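Local coordinates for putative acetyltransferase Ta0821 (Thermoplasma acidophilum DSM 1728, PDB 3C26), which probably acts as an acyltransferase of the GNAT family, transferring acyl groups other than aminoacyl groups, at residues S14-F22 / S68-H76; Y211-N220 / M235-R244. All coordinates share one frame; numbering follows the deposited sequence.

Contact 1: S14-F22 / S68-H76. With EDO (1,2-ethanediol), chain E.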
loop_
_atom_site.group_PDB
_atom_site.type_symbol
_atom_site.label_atom_id
_atom_site.label_comp_id
_atom_site.label_asym_id
_atom_site.label_seq_id
_atom_site.Cartn_x
_atom_site.Cartn_y
_atom_site.Cartn_z
ATOM N N SER A 14 11.367 -2.167 34.839
ATOM C CA SER A 14 10.208 -2.777 35.471
ATOM C C SER A 14 8.971 -2.582 34.615
ATOM O O SER A 14 7.949 -3.249 34.823
ATOM C CB SER A 14 9.977 -2.245 36.890
ATOM O OG SER A 14 9.723 -0.860 36.888
ATOM N N ASP A 15 9.103 -1.712 33.605
ATOM C CA ASP A 15 8.004 -1.379 32.682
ATOM C C ASP A 15 8.025 -2.267 31.452
ATOM O O ASP A 15 7.091 -2.249 30.659
ATOM C CB ASP A 15 8.111 0.078 32.173
ATOM C CG ASP A 15 8.016 1.111 33.281
ATOM O OD1 ASP A 15 7.197 0.942 34.189
ATOM O OD2 ASP A 15 8.716 2.140 33.196
ATOM N N ILE A 16 9.077 -3.068 31.311
ATOM C CA ILE A 16 9.302 -3.829 30.066
ATOM C C ILE A 16 8.190 -4.820 29.724
ATOM O O ILE A 16 7.799 -4.945 28.575
ATOM C CB ILE A 16 10.670 -4.523 30.009
ATOM C CG1 ILE A 16 11.774 -3.456 30.019
ATOM C CG2 ILE A 16 10.852 -5.295 28.704
ATOM C CD1 ILE A 16 13.251 -4.046 29.977
ATOM N N ASP A 17 7.682 -5.519 30.722
ATOM C CA ASP A 17 6.652 -6.516 30.438
ATOM C C ASP A 17 5.392 -5.864 29.871
ATOM O O ASP A 17 4.719 -6.404 29.001
ATOM C CB ASP A 17 6.304 -7.346 31.669
ATOM C CG ASP A 17 7.182 -8.564 31.832
ATOM O OD1 ASP A 17 8.005 -8.877 30.941
ATOM O OD2 ASP A 17 7.007 -9.241 32.873
ATOM N N GLU A 18 5.117 -4.654 30.340
ATOM C CA GLU A 18 3.935 -3.918 29.897
ATOM C C GLU A 18 4.208 -3.353 28.532
ATOM O O GLU A 18 3.429 -3.504 27.629
ATOM C CB GLU A 18 3.540 -2.832 30.893
ATOM C CG GLU A 18 2.863 -3.439 32.111
ATOM C CD GLU A 18 2.920 -2.583 33.334
ATOM O OE1 GLU A 18 3.983 -2.531 34.005
ATOM O OE2 GLU A 18 1.879 -1.995 33.673
ATOM N N ILE A 19 5.391 -2.776 28.401
ATOM C CA ILE A 19 5.822 -2.142 27.178
ATOM C C ILE A 19 5.786 -3.112 25.991
ATOM O O ILE A 19 5.432 -2.740 24.873
ATOM C CB ILE A 19 7.238 -1.507 27.297
ATOM C CG1 ILE A 19 7.170 -0.253 28.207
ATOM C CG2 ILE A 19 7.748 -1.157 25.900
ATOM C CD1 ILE A 19 8.562 0.407 28.619
ATOM N N LYS A 20 6.138 -4.357 26.272
ATOM C CA LYS A 20 6.198 -5.395 25.229
ATOM C C LYS A 20 4.859 -5.685 24.615
ATOM O O LYS A 20 4.813 -6.225 23.526
ATOM C CB LYS A 20 6.745 -6.733 25.749
ATOM C CG LYS A 20 8.249 -6.895 25.825
ATOM C CD LYS A 20 8.484 -7.913 26.941
ATOM C CE LYS A 20 9.868 -8.429 27.087
ATOM N NZ LYS A 20 9.902 -9.381 28.333
ATOM N N THR A 21 3.783 -5.330 25.312
ATOM C CA THR A 21 2.397 -5.511 24.802
ATOM C C THR A 21 1.834 -4.306 24.023
ATOM O O THR A 21 0.742 -4.343 23.440
ATOM C CB THR A 21 1.432 -5.801 25.929
ATOM O OG1 THR A 21 1.306 -4.628 26.749
ATOM C CG2 THR A 21 1.913 -7.050 26.749
ATOM N N PHE A 22 2.606 -3.240 23.993
ATOM C CA PHE A 22 2.213 -2.009 23.276
ATOM C C PHE A 22 2.375 -2.202 21.741
ATOM O O PHE A 22 3.237 -2.971 21.279
ATOM C CB PHE A 22 3.106 -0.825 23.708
ATOM C CG PHE A 22 2.909 -0.325 25.147
ATOM C CD1 PHE A 22 2.136 -0.991 26.054
ATOM C CD2 PHE A 22 3.585 0.809 25.585
ATOM C CE1 PHE A 22 2.043 -0.545 27.382
ATOM C CE2 PHE A 22 3.445 1.269 26.854
ATOM C CZ PHE A 22 2.688 0.580 27.772
ATOM N N SER A 68 -1.489 6.059 37.096
ATOM C CA SER A 68 -1.316 5.428 38.402
ATOM C C SER A 68 -0.105 4.492 38.409
ATOM O O SER A 68 -0.170 3.344 38.856
ATOM C CB SER A 68 -2.583 4.675 38.807
ATOM O OG SER A 68 -3.758 5.420 38.462
ATOM N N GLY A 69 0.991 5.024 37.866
ATOM C CA GLY A 69 2.299 4.365 37.868
ATOM C C GLY A 69 2.454 3.346 36.773
ATOM O O GLY A 69 3.543 2.810 36.569
ATOM N N ARG A 70 1.352 3.060 36.083
ATOM C CA ARG A 70 1.367 2.047 35.008
ATOM C C ARG A 70 1.676 2.669 33.668
ATOM O O ARG A 70 1.038 3.622 33.297
ATOM C CB ARG A 70 0.031 1.287 34.890
ATOM C CG ARG A 70 -0.264 0.256 35.989
ATOM C CD ARG A 70 -1.695 -0.316 35.832
ATOM N NE ARG A 70 -2.722 0.674 36.177
ATOM C CZ ARG A 70 -3.391 1.407 35.299
ATOM N NH1 ARG A 70 -3.177 1.274 33.984
ATOM N NH2 ARG A 70 -4.273 2.287 35.747
ATOM N N PRO A 71 2.664 2.135 32.946
ATOM C CA PRO A 71 2.931 2.724 31.631
ATOM C C PRO A 71 1.821 2.444 30.616
ATOM O O PRO A 71 1.338 1.313 30.549
ATOM C CB PRO A 71 4.233 2.065 31.207
ATOM C CG PRO A 71 4.290 0.786 31.957
ATOM C CD PRO A 71 3.598 1.043 33.268
ATOM N N VAL A 72 1.405 3.478 29.860
ATOM C CA VAL A 72 0.345 3.289 28.844
ATOM C C VAL A 72 0.786 3.649 27.392
ATOM O O VAL A 72 0.134 3.299 26.402
ATOM C CB VAL A 72 -1.011 4.011 29.247
ATOM C CG1 VAL A 72 -1.549 3.485 30.618
ATOM C CG2 VAL A 72 -0.853 5.541 29.241
ATOM N N ALA A 73 1.922 4.322 27.294
ATOM C CA ALA A 73 2.487 4.755 25.991
ATOM C C ALA A 73 3.994 4.926 26.104
ATOM O O ALA A 73 4.553 5.215 27.202
ATOM C CB ALA A 73 1.870 6.062 25.524
ATOM N N THR A 74 4.658 4.736 24.972
ATOM C CA THR A 74 6.104 4.953 24.910
ATOM C C THR A 74 6.457 5.924 23.823
ATOM O O THR A 74 5.724 6.103 22.835
ATOM C CB THR A 74 6.880 3.626 24.596
ATOM O OG1 THR A 74 6.486 3.109 23.298
ATOM C CG2 THR A 74 6.637 2.563 25.659
ATOM N N ILE A 75 7.593 6.573 24.034
ATOM C CA ILE A 75 8.281 7.297 22.979
ATOM C C ILE A 75 9.792 7.106 23.198
ATOM O O ILE A 75 10.270 7.202 24.334
ATOM C CB ILE A 75 7.932 8.828 22.924
ATOM C CG1 ILE A 75 8.573 9.496 21.722
ATOM C CG2 ILE A 75 8.489 9.570 24.146
ATOM C CD1 ILE A 75 7.844 9.356 20.481
ATOM N N HIS A 76 10.517 6.826 22.103
ATOM C CA HIS A 76 11.990 6.764 22.126
ATOM C C HIS A 76 12.587 8.100 21.649
ATOM O O HIS A 76 12.087 8.711 20.727
ATOM C CB HIS A 76 12.502 5.612 21.244
ATOM C CG HIS A 76 14.002 5.526 21.149
ATOM N ND1 HIS A 76 14.689 5.630 19.950
ATOM C CD2 HIS A 76 14.942 5.340 22.109
ATOM C CE1 HIS A 76 15.989 5.533 20.191
ATOM N NE2 HIS A 76 16.166 5.345 21.488
HETATM C C1 EDO E . 15.134 6.517 16.237
HETATM O O1 EDO E . 16.084 5.797 17.009
HETATM C C2 EDO E . 13.775 5.911 16.459
HETATM O O2 EDO E . 13.402 6.035 17.811
HETATM O O HOH W 1 0.071 -0.790 31.176
#
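F22, the last residue of a tight type I turn, lays its ring against the strand at P71-T74, and most of the apolar packing follows from that. With CG beside the backbone N (chi1 -69°), the ring reaches along the strand backbone. CE2 comes 3.4 Å from A73 N, while V72 O stands over one face, offset toward the rim. The CA of I19, in the same turn, covers the centre of the opposite face, so this flat ring fits a slot between turn and strand. T74 adds its methyl: CG2 lies 3.5 Å from F22 CD2 and 3.8 Å from I19 CG1. A threonine suits the place because its two branches divide the work, CG2 facing the apolar side chains while OG1 bonds to the carbonyl of G89.

P71 fills the other end, its ring presenting CB, CG and CD in turn to F22, D15 and E18. CB meets F22 CZ at 4.0 Å, CG approaches D15 OD1 at 3.7 Å, and CD lies under the carboxylate of E18, 3.5 Å from OE2. These are van der Waals contacts; the charge of D15 is met elsewhere, OD2 pairing with R66 and the backbone N of S12.

The polar link is a water that donates to P71 O at 2.5 Å and weakly to E18 OE2. P71 O also sits at the edge of the F22 ring, near its plane, where the C-H groups point. Farther along the strand, H76 ND1 and O2 of an ethanediol, probably from the crystallisation liquor, are hydrogen-bonded at 2.5 Å.

This is packing of the short helix 16-19 onto a strand of the GNAT sheet. Helix 45-58 borders I16 and I19, strand 62-67 lies alongside, and helix 101-113 receives V72, A73 and I75.

Contact 2: Y211-N220 / M235-R244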
loop_
_atom_site.group_PDB
_atom_site.type_symbol
_atom_site.label_atom_id
_atom_site.label_comp_id
_atom_site.label_asym_id
_atom_site.label_seq_id
_atom_site.Cartn_x
_atom_site.Cartn_y
_atom_site.Cartn_z
ATOM N N TYR A 211 19.158 -8.994 9.755
ATOM C CA TYR A 211 18.446 -9.448 10.953
ATOM C C TYR A 211 17.980 -10.865 10.736
ATOM O O TYR A 211 18.260 -11.439 9.686
ATOM C CB TYR A 211 17.286 -8.502 11.312
ATOM C CG TYR A 211 16.228 -8.341 10.221
ATOM C CD1 TYR A 211 15.133 -9.194 10.166
ATOM C CD2 TYR A 211 16.318 -7.347 9.275
ATOM C CE1 TYR A 211 14.186 -9.079 9.193
ATOM C CE2 TYR A 211 15.372 -7.234 8.262
ATOM C CZ TYR A 211 14.298 -8.089 8.250
ATOM O OH TYR A 211 13.334 -8.004 7.276
ATOM N N GLU A 212 17.318 -11.424 11.743
ATOM C CA GLU A 212 16.826 -12.788 11.661
ATOM C C GLU A 212 15.644 -12.865 10.734
ATOM O O GLU A 212 14.552 -12.448 11.083
ATOM C CB GLU A 212 16.432 -13.351 13.046
ATOM C CG GLU A 212 17.533 -13.388 14.036
ATOM C CD GLU A 212 18.561 -14.450 13.758
ATOM O OE1 GLU A 212 18.238 -15.459 13.112
ATOM O OE2 GLU A 212 19.698 -14.291 14.217
ATOM N N GLY A 213 15.843 -13.377 9.528
ATOM C CA GLY A 213 14.735 -13.451 8.583
ATOM C C GLY A 213 14.834 -12.491 7.380
ATOM O O GLY A 213 14.118 -12.615 6.386
ATOM N N GLY A 214 15.774 -11.588 7.431
ATOM C CA GLY A 214 15.947 -10.651 6.310
ATOM C C GLY A 214 17.005 -9.600 6.483
ATOM O O GLY A 214 17.858 -9.697 7.354
ATOM N N ILE A 215 16.919 -8.581 5.615
ATOM C CA ILE A 215 17.885 -7.490 5.567
ATOM C C ILE A 215 17.213 -6.253 5.059
ATOM O O ILE A 215 16.410 -6.298 4.126
ATOM C CB ILE A 215 19.099 -7.778 4.612
ATOM C CG1 ILE A 215 19.730 -9.140 4.892
ATOM C CG2 ILE A 215 20.174 -6.681 4.706
ATOM C CD1 ILE A 215 20.657 -9.635 3.774
ATOM N N ASP A 216 17.468 -5.156 5.763
ATOM C CA ASP A 216 17.018 -3.853 5.342
ATOM C C ASP A 216 18.231 -3.070 4.832
ATOM O O ASP A 216 19.300 -3.123 5.439
ATOM C CB ASP A 216 16.407 -3.055 6.532
ATOM C CG ASP A 216 15.122 -3.674 7.115
ATOM O OD1 ASP A 216 14.283 -4.220 6.383
ATOM O OD2 ASP A 216 14.933 -3.583 8.340
ATOM N N LEU A 217 18.044 -2.378 3.706
ATOM C CA LEU A 217 19.035 -1.514 3.102
ATOM C C LEU A 217 18.458 -0.155 2.847
ATOM O O LEU A 217 17.417 -0.023 2.221
ATOM C CB LEU A 217 19.616 -2.118 1.782
ATOM C CG LEU A 217 20.153 -3.565 1.966
ATOM C CD1 LEU A 217 19.105 -4.624 1.619
ATOM C CD2 LEU A 217 21.424 -3.782 1.125
ATOM N N PHE A 218 19.126 0.856 3.366
ATOM C CA PHE A 218 18.760 2.238 3.148
ATOM C C PHE A 218 19.703 2.878 2.135
ATOM O O PHE A 218 20.875 3.155 2.407
ATOM C CB PHE A 218 18.818 3.025 4.440
ATOM C CG PHE A 218 17.722 2.741 5.355
ATOM C CD1 PHE A 218 17.665 1.544 6.051
ATOM C CD2 PHE A 218 16.680 3.649 5.495
ATOM C CE1 PHE A 218 16.623 1.286 6.910
ATOM C CE2 PHE A 218 15.621 3.399 6.384
ATOM C CZ PHE A 218 15.585 2.222 7.063
ATOM N N VAL A 219 19.174 3.141 0.959
ATOM C CA VAL A 219 19.990 3.678 -0.125
ATOM C C VAL A 219 19.906 5.174 -0.084
ATOM O O VAL A 219 18.955 5.783 -0.561
ATOM C CB VAL A 219 19.560 3.140 -1.466
ATOM C CG1 VAL A 219 20.539 3.597 -2.602
ATOM C CG2 VAL A 219 19.516 1.636 -1.373
ATOM N N ASN A 220 20.942 5.741 0.509
ATOM C CA ASN A 220 21.092 7.198 0.687
ATOM C C ASN A 220 21.653 7.925 -0.530
ATOM O O ASN A 220 21.447 9.125 -0.710
ATOM C CB ASN A 220 21.976 7.470 1.897
ATOM C CG ASN A 220 21.282 7.120 3.221
ATOM O OD1 ASN A 220 20.219 7.654 3.510
ATOM N ND2 ASN A 220 21.873 6.218 4.007
HETATM N N MSE A 235 19.318 -11.722 -2.128
HETATM C CA MSE A 235 19.761 -12.239 -0.869
HETATM C C MSE A 235 18.608 -12.943 -0.209
HETATM O O MSE A 235 17.441 -12.738 -0.536
HETATM C CB MSE A 235 20.316 -11.131 0.001
HETATM C CG MSE A 235 21.601 -10.593 -0.597
HETATM SE SE MSE A 235 22.523 -9.307 0.506
HETATM C CE MSE A 235 21.104 -7.953 0.487
ATOM N N ASN A 236 18.957 -13.741 0.772
ATOM C CA ASN A 236 17.990 -14.594 1.452
ATOM C C ASN A 236 17.079 -13.916 2.496
ATOM O O ASN A 236 17.505 -13.136 3.359
ATOM C CB ASN A 236 18.709 -15.779 2.092
ATOM C CG ASN A 236 18.017 -17.051 1.835
ATOM O OD1 ASN A 236 17.465 -17.247 0.747
ATOM N ND2 ASN A 236 18.035 -17.951 2.814
ATOM N N GLY A 237 15.807 -14.285 2.394
ATOM C CA GLY A 237 14.762 -13.793 3.268
ATOM C C GLY A 237 14.117 -12.548 2.739
ATOM O O GLY A 237 14.136 -12.277 1.537
ATOM N N ARG A 238 13.538 -11.768 3.647
ATOM C CA ARG A 238 12.910 -10.555 3.225
ATOM C C ARG A 238 13.937 -9.428 3.016
ATOM O O ARG A 238 14.614 -8.989 3.951
ATOM C CB ARG A 238 11.856 -10.111 4.208
ATOM C CG ARG A 238 11.064 -8.865 3.718
ATOM C CD ARG A 238 10.064 -8.449 4.813
ATOM N NE ARG A 238 9.207 -7.355 4.364
ATOM C CZ ARG A 238 8.115 -6.922 4.995
ATOM N NH1 ARG A 238 7.726 -7.471 6.141
ATOM N NH2 ARG A 238 7.415 -5.928 4.475
ATOM N N ILE A 239 14.045 -8.987 1.766
ATOM C CA ILE A 239 14.987 -7.913 1.397
ATOM C C ILE A 239 14.219 -6.656 1.046
ATOM O O ILE A 239 13.449 -6.628 0.081
ATOM C CB ILE A 239 15.941 -8.278 0.209
ATOM C CG1 ILE A 239 16.589 -9.633 0.435
ATOM C CG2 ILE A 239 17.029 -7.220 0.052
ATOM C CD1 ILE A 239 17.249 -9.783 1.816
ATOM N N THR A 240 14.452 -5.615 1.841
ATOM C CA THR A 240 13.743 -4.333 1.722
ATOM C C THR A 240 14.711 -3.164 1.573
ATOM O O THR A 240 15.635 -2.933 2.398
ATOM C CB THR A 240 12.814 -4.045 2.964
ATOM O OG1 THR A 240 12.055 -5.230 3.340
ATOM C CG2 THR A 240 11.855 -2.857 2.709
ATOM N N PHE A 241 14.466 -2.433 0.496
ATOM C CA PHE A 241 15.215 -1.231 0.181
ATOM C C PHE A 241 14.367 -0.040 0.432
ATOM O O PHE A 241 13.242 0.051 -0.045
ATOM C CB PHE A 241 15.633 -1.191 -1.281
ATOM C CG PHE A 241 16.505 -2.338 -1.693
ATOM C CD1 PHE A 241 15.934 -3.549 -2.063
ATOM C CD2 PHE A 241 17.895 -2.227 -1.697
ATOM C CE1 PHE A 241 16.710 -4.604 -2.443
ATOM C CE2 PHE A 241 18.679 -3.305 -2.086
ATOM C CZ PHE A 241 18.095 -4.476 -2.465
ATOM N N TYR A 242 14.956 0.869 1.213
ATOM C CA TYR A 242 14.405 2.194 1.464
ATOM C C TYR A 242 15.302 3.114 0.677
ATOM O O TYR A 242 16.462 3.284 1.003
ATOM C CB TYR A 242 14.432 2.509 2.940
ATOM C CG TYR A 242 13.573 1.598 3.803
ATOM C CD1 TYR A 242 14.046 0.388 4.283
ATOM C CD2 TYR A 242 12.315 1.982 4.167
ATOM C CE1 TYR A 242 13.288 -0.393 5.095
ATOM C CE2 TYR A 242 11.537 1.210 4.996
ATOM C CZ TYR A 242 12.016 0.015 5.448
ATOM O OH TYR A 242 11.190 -0.767 6.222
ATOM N N VAL A 243 14.762 3.657 -0.400
ATOM C CA VAL A 243 15.547 4.412 -1.382
ATOM C C VAL A 243 15.184 5.879 -1.407
ATOM O O VAL A 243 14.040 6.225 -1.443
ATOM C CB VAL A 243 15.399 3.803 -2.801
ATOM C CG1 VAL A 243 16.317 4.504 -3.799
ATOM C CG2 VAL A 243 15.731 2.319 -2.790
ATOM N N ARG A 244 16.200 6.733 -1.327
ATOM C CA ARG A 244 15.963 8.148 -1.289
ATOM C C ARG A 244 15.174 8.557 -2.532
ATOM O O ARG A 244 15.485 8.160 -3.643
ATOM C CB ARG A 244 17.268 8.956 -1.130
ATOM C CG ARG A 244 16.991 10.467 -0.887
ATOM C CD ARG A 244 18.217 11.313 -1.078
ATOM N NE ARG A 244 19.331 10.978 -0.195
ATOM C CZ ARG A 244 19.546 11.479 1.017
ATOM N NH1 ARG A 244 18.704 12.304 1.577
ATOM N NH2 ARG A 244 20.617 11.111 1.679
HETATM O O HOH W 2 13.643 -6.537 5.275
#
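L217 and F241 are bridge partners, L217 CB 3.9 Å from F241 CD2, on parallel strands 214-220 and 237-243, joined through helix 225-232 as a beta-alpha-beta unit. Seven backbone hydrogen bonds alternate between the strands.

Packing is dense on both faces. On that of I215, L217 and V219, the branched L217 lays CD1 over a face of the F241 ring and touches I239 CG2; F228 of the helix covers both. On the opposite face F218 and Y242, bridge partners pointing the same way, overlap in an offset stack, planes at 8° and centroids 4.5 Å apart.

The strand starts are looser: G213 and N236 are exposed, Y211, G237 and R238 partly so. At the backbone angles of G213 and G237 a side chain would press against the preceding carbonyl O. R238 extends away to the carbonyl of D41. A water reaches inward to buried D216 and T240, within bonding distance of Y211 OH, R238 O, D216 OD1 and T240 OG1, but cannot donate to all; T44 OG1 also bonds to D216 OD1.

R244 pairs NH1 with E144 and bonds C174 O through NH2; side-on, its NE and NH2 reach N220 O at 2.9 and 3.2 Å, that oxygen in the guanidinium plane.

How the contacts relate
From the N terminus, contact 1 comes first: 14-22 returns to 68-76 after 45 intervening residues that include helices 31-40 and 45-58, and so closes a long, mainly helical loop. The chain then runs through strand 85-92, helix 101-113 and the later strands before contact 2 opens. There 211-220 meets 235-244 across only 14 residues, mostly helix 225-232. The two loops stand in series, neither nested nor crossed. Contact 1 ties the N-terminal helix to the sheet of the GNAT region; contact 2 pairs neighbouring strands late in the chain. Their centres are 29 Å apart, their nearest atoms about 13 Å, and they do not touch.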